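Free methionine-R-sulfoxide reductase (Saccharomyces cerevisiae, PDB 1F5M) catalyses the thioredoxin-dependent reduction of the R-enantiomer of free methionine sulfoxide to methionine and takes part in protection against oxidative stress. Local coordinates at residues H55-S59 and L60-I64; L19-E22 and E23-Q27. All coordinates share one frame; numbering follows the deposited sequence.

Following the chain from its N terminus, contact 2 (19-22 with 23-27) comes first and starts helix 21-36; contact 1 (55-59 with 60-64) comes later, ending helix 42-59 and leading into strand 64-72. Each is a local turn of continuous chain, so they stand in series, neither nesting nor crossing, with centres about 12 Å apart. They nevertheless touch: I24 of contact 2 packs against A56, S59 and L60 of contact 1, so the N-terminal turn of one helix lies against the C-terminal turn of the next. D162 at the start of helix 160-176 serves both, receiving the hydroxyl of Y57 and the ammonium of K21.

Contact 1: H55-S59 and L60-I64; sequences HAYKS and LAVDI
Y57 O receives V62 N at 3.1 Å and K58 O receives A61 N, two bonds back into the last turn of helix 42-59 while A61 swings to positive phi (64°). The first is fairly straight (164° at the hydrogen); in the second, the donor stands above the carbonyl plane rather than on a lone pair. One residue earlier, A56 O takes two donors, L60 N at 3.0 Å and the hydroxyl S59 OG, also at 3.0 Å; the chi1 of 77° that sets OG between its own backbone N and carbonyl carbon folds it back to this oxygen. K58 bends at chi2 and then runs out straight, carrying its ammonium beyond the helix end. There NZ donates to I64 O at 2.9 Å, in the carbonyl plane on a lone pair, and makes a longer salt bridge to D63 OD1 at 3.4 Å. One lysine thus ties the helix to the first residue of strand 64-72. After the turn, V62 lies side by side with Y57, pointing the same way, its CB at the edge of the ring and in the ring plane and CG2 3.9 Å from Y57 CD2. I64 crosses the tyrosine at about a right angle, its CG2 3.7 Å from Y57 CB. Beyond these apolar contacts, the Y57 hydroxyl bonds to D162, and I150 of strand 144-152 touches both Y57 and I64. This is a Schellman motif at a helix C terminus, followed by an inverse gamma turn at D63, joining helix 42-59 to the sheet of the GAF fold.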
loop_
_atom_site.group_PDB
_atom_site.type_symbol
_atom_site.label_atom_id
_atom_site.label_comp_id
_atom_site.label_asym_id
_atom_site.label_seq_id
_atom_site.Cartn_x
_atom_site.Cartn_y
_atom_site.Cartn_z
ATOM N N HIS B 55 1.766 -7.696 -8.338
ATOM C CA HIS B 55 2.050 -7.844 -9.748
ATOM C C HIS B 55 2.536 -9.226 -10.143
ATOM O O HIS B 55 2.221 -9.688 -11.242
ATOM C CB HIS B 55 3.034 -6.768 -10.181
ATOM C CG HIS B 55 2.437 -5.393 -10.157
ATOM N ND1 HIS B 55 1.621 -4.914 -11.170
ATOM C CD2 HIS B 55 2.419 -4.455 -9.184
ATOM C CE1 HIS B 55 1.123 -3.744 -10.814
ATOM N NE2 HIS B 55 1.588 -3.446 -9.606
ATOM N N ALA B 56 3.317 -9.863 -9.293
ATOM C CA ALA B 56 3.766 -11.232 -9.594
ATOM C C ALA B 56 2.549 -12.150 -9.759
ATOM O O ALA B 56 2.433 -12.905 -10.753
ATOM C CB ALA B 56 4.646 -11.780 -8.481
ATOM N N TYR B 57 1.645 -12.117 -8.792
ATOM C CA TYR B 57 0.487 -12.995 -8.906
ATOM C C TYR B 57 -0.438 -12.638 -10.048
ATOM O O TYR B 57 -1.071 -13.531 -10.620
ATOM C CB TYR B 57 -0.281 -13.072 -7.580
ATOM C CG TYR B 57 0.403 -14.056 -6.676
ATOM C CD1 TYR B 57 1.434 -13.645 -5.836
ATOM C CD2 TYR B 57 0.146 -15.432 -6.796
ATOM C CE1 TYR B 57 2.215 -14.572 -5.150
ATOM C CE2 TYR B 57 0.921 -16.367 -6.115
ATOM C CZ TYR B 57 1.958 -15.932 -5.301
ATOM O OH TYR B 57 2.813 -16.819 -4.694
ATOM N N LYS B 58 -0.504 -11.353 -10.408
ATOM C CA LYS B 58 -1.362 -10.947 -11.513
ATOM C C LYS B 58 -0.797 -11.559 -12.781
ATOM O O LYS B 58 -1.553 -12.029 -13.627
ATOM C CB LYS B 58 -1.407 -9.396 -11.673
ATOM C CG LYS B 58 -2.501 -8.698 -10.831
ATOM C CD LYS B 58 -3.845 -9.398 -11.052
ATOM C CE LYS B 58 -5.053 -8.752 -10.361
ATOM N NZ LYS B 58 -6.222 -9.761 -10.190
ATOM N N SER B 59 0.530 -11.558 -12.925
ATOM C CA SER B 59 1.118 -12.099 -14.142
ATOM C C SER B 59 1.063 -13.623 -14.161
ATOM O O SER B 59 1.015 -14.204 -15.242
ATOM C CB SER B 59 2.547 -11.586 -14.350
ATOM O OG SER B 59 3.448 -12.256 -13.522
ATOM N N LEU B 60 1.045 -14.263 -12.990
ATOM C CA LEU B 60 0.924 -15.740 -12.914
ATOM C C LEU B 60 -0.528 -16.125 -13.184
ATOM O O LEU B 60 -0.913 -17.307 -13.109
ATOM C CB LEU B 60 1.289 -16.257 -11.523
ATOM C CG LEU B 60 2.710 -16.708 -11.175
ATOM C CD1 LEU B 60 3.616 -16.692 -12.374
ATOM C CD2 LEU B 60 3.236 -15.842 -10.081
ATOM N N ALA B 61 -1.343 -15.112 -13.441
ATOM C CA ALA B 61 -2.745 -15.303 -13.753
ATOM C C ALA B 61 -3.579 -15.922 -12.620
ATOM O O ALA B 61 -4.474 -16.735 -12.861
ATOM C CB ALA B 61 -2.882 -16.140 -15.068
ATOM N N VAL B 62 -3.240 -15.560 -11.386
ATOM C CA VAL B 62 -3.976 -15.960 -10.217
ATOM C C VAL B 62 -4.836 -14.696 -10.018
ATOM O O VAL B 62 -4.303 -13.559 -9.984
ATOM C CB VAL B 62 -3.028 -16.178 -9.012
ATOM C CG1 VAL B 62 -3.845 -16.444 -7.757
ATOM C CG2 VAL B 62 -2.122 -17.415 -9.271
ATOM N N ASP B 63 -6.151 -14.865 -9.909
ATOM C CA ASP B 63 -7.039 -13.702 -9.777
ATOM C C ASP B 63 -7.055 -13.174 -8.345
ATOM O O ASP B 63 -8.058 -13.273 -7.646
ATOM C CB ASP B 63 -8.437 -14.117 -10.240
ATOM C CG ASP B 63 -9.329 -12.958 -10.573
ATOM O OD1 ASP B 63 -8.918 -11.766 -10.608
ATOM O OD2 ASP B 63 -10.491 -13.245 -10.845
ATOM N N ILE B 64 -5.931 -12.618 -7.888
ATOM C CA ILE B 64 -5.868 -12.107 -6.525
ATOM C C ILE B 64 -6.589 -10.754 -6.389
ATOM O O ILE B 64 -6.758 -10.036 -7.375
ATOM C CB ILE B 64 -4.401 -11.952 -6.032
ATOM C CG1 ILE B 64 -3.667 -10.925 -6.908
ATOM C CG2 ILE B 64 -3.689 -13.319 -6.083
ATOM C CD1 ILE B 64 -2.500 -10.326 -6.236
#

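Contact 2: L19-E22 and E23-Q27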
loop_
_atom_site.group_PDB
_atom_site.type_symbol
_atom_site.label_atom_id
_atom_site.label_comp_id
_atom_site.label_asym_id
_atom_site.label_seq_id
_atom_site.Cartn_x
_atom_site.Cartn_y
_atom_site.Cartn_z
ATOM N N LEU B 19 7.077 -15.481 -18.579
ATOM C CA LEU B 19 8.120 -16.060 -17.731
ATOM C C LEU B 19 7.365 -17.121 -16.935
ATOM O O LEU B 19 6.162 -16.953 -16.683
ATOM C CB LEU B 19 8.666 -15.035 -16.750
ATOM C CG LEU B 19 9.291 -13.751 -17.300
ATOM C CD1 LEU B 19 9.647 -12.845 -16.122
ATOM C CD2 LEU B 19 10.527 -14.102 -18.144
ATOM N N ASN B 20 8.041 -18.208 -16.560
ATOM C CA ASN B 20 7.389 -19.252 -15.770
ATOM C C ASN B 20 7.424 -18.857 -14.293
ATOM O O ASN B 20 8.248 -18.046 -13.885
ATOM C CB ASN B 20 8.101 -20.582 -15.970
ATOM C CG ASN B 20 9.589 -20.517 -15.633
ATOM O OD1 ASN B 20 10.425 -20.921 -16.444
ATOM N ND2 ASN B 20 9.923 -20.027 -14.443
ATOM N N LYS B 21 6.544 -19.446 -13.493
ATOM C CA LYS B 21 6.446 -19.113 -12.085
ATOM C C LYS B 21 7.769 -19.079 -11.279
ATOM O O LYS B 21 7.987 -18.155 -10.489
ATOM C CB LYS B 21 5.419 -20.044 -11.415
ATOM C CG LYS B 21 5.075 -19.664 -9.970
ATOM C CD LYS B 21 3.892 -20.456 -9.487
ATOM C CE LYS B 21 3.427 -19.986 -8.120
ATOM N NZ LYS B 21 2.167 -20.698 -7.717
ATOM N N GLU B 22 8.657 -20.058 -11.467
ATOM C CA GLU B 22 9.911 -20.022 -10.720
ATOM C C GLU B 22 10.705 -18.766 -11.050
ATOM O O GLU B 22 11.278 -18.145 -10.160
ATOM C CB GLU B 22 10.759 -21.277 -10.995
ATOM C CG GLU B 22 9.977 -22.613 -10.793
ATOM C CD GLU B 22 9.122 -22.664 -9.495
ATOM O OE1 GLU B 22 9.727 -22.664 -8.390
ATOM O OE2 GLU B 22 7.854 -22.719 -9.586
ATOM N N GLU B 23 10.741 -18.388 -12.323
ATOM C CA GLU B 23 11.483 -17.180 -12.741
ATOM C C GLU B 23 10.910 -15.923 -12.092
ATOM O O GLU B 23 11.647 -15.065 -11.595
ATOM C CB GLU B 23 11.398 -16.959 -14.259
ATOM C CG GLU B 23 12.110 -17.961 -15.130
ATOM C CD GLU B 23 12.120 -17.525 -16.596
ATOM O OE1 GLU B 23 11.019 -17.355 -17.183
ATOM O OE2 GLU B 23 13.232 -17.346 -17.163
ATOM N N ILE B 24 9.582 -15.804 -12.153
ATOM C CA ILE B 24 8.878 -14.660 -11.606
ATOM C C ILE B 24 9.114 -14.505 -10.100
ATOM O O ILE B 24 9.385 -13.420 -9.603
ATOM C CB ILE B 24 7.363 -14.787 -11.905
ATOM C CG1 ILE B 24 7.142 -14.693 -13.416
ATOM C CG2 ILE B 24 6.577 -13.721 -11.159
ATOM C CD1 ILE B 24 5.691 -14.783 -13.815
ATOM N N LEU B 25 9.040 -15.591 -9.365
ATOM C CA LEU B 25 9.222 -15.496 -7.929
ATOM C C LEU B 25 10.679 -15.279 -7.563
ATOM O O LEU B 25 11.005 -14.608 -6.552
ATOM C CB LEU B 25 8.672 -16.766 -7.257
ATOM C CG LEU B 25 7.187 -17.040 -7.563
ATOM C CD1 LEU B 25 6.690 -18.246 -6.776
ATOM C CD2 LEU B 25 6.379 -15.815 -7.213
ATOM N N GLU B 26 11.576 -15.845 -8.359
ATOM C CA GLU B 26 12.973 -15.658 -8.042
ATOM C C GLU B 26 13.324 -14.198 -8.315
ATOM O O GLU B 26 14.094 -13.592 -7.581
ATOM C CB GLU B 26 13.859 -16.606 -8.872
ATOM C CG GLU B 26 15.312 -16.555 -8.425
ATOM C CD GLU B 26 15.463 -16.436 -6.885
ATOM O OE1 GLU B 26 15.046 -17.414 -6.152
ATOM O OE2 GLU B 26 15.997 -15.358 -6.438
ATOM N N GLN B 27 12.742 -13.636 -9.365
ATOM C CA GLN B 27 12.982 -12.230 -9.702
ATOM C C GLN B 27 12.417 -11.316 -8.641
ATOM O O GLN B 27 12.905 -10.202 -8.449
ATOM C CB GLN B 27 12.314 -11.860 -11.026
ATOM C CG GLN B 27 13.271 -11.824 -12.203
ATOM C CD GLN B 27 12.550 -11.651 -13.537
ATOM O OE1 GLN B 27 11.655 -10.787 -13.676
ATOM N NE2 GLN B 27 12.938 -12.470 -14.536
#
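L19 and N20 lead into helix 21-36 at its N-cap, which N20 occupies. E23 reaches back across the cap: its OE1 accepts N20 N at 3.2 Å through the lone pair facing away from the other carboxylate oxygen, the backbone-to-side-chain half of a capping-box pattern. With CG anti to its carbonyl carbon (chi1 -68°) and the chain extended beyond, E23 sends this oxygen toward the residues just before the helix; the side chains of L19 and E23 cross at about a right angle there, with L19 CB 3.3 Å from E23 OE1. I24 N follows with a nearly straight bond to N20 O (3.1 Å, 167°), the first bond of the regular i to i+4 series here. Its side chain turns inward: CG1 lies 3.7 Å from L19 CB, CD1 sits near L19 O, and the buried residue continues onto A56, S59 and L60. An alanine in place of L19 would keep the CB contacts with E23 and I24 but would probably leave the far end of Q27 without its apolar neighbour and one side of the E23 carboxylate less shielded. L25 N bonds K21 O at 3.0 Å, and L25 CD1 rests 3.8 Å from K21 CG, the two side chains running at a slant. K21 is extended to its tip, where NZ forms a salt bridge with D162; L25 itself packs on F165 of helix 160-176. E26 N makes the next bond of the series, to E22 O, the donor tilted 26° from the carbonyl plane. Q27 extends toward L19 and crosses it at about a right angle, with NE2 3.7 Å from L19 CD1.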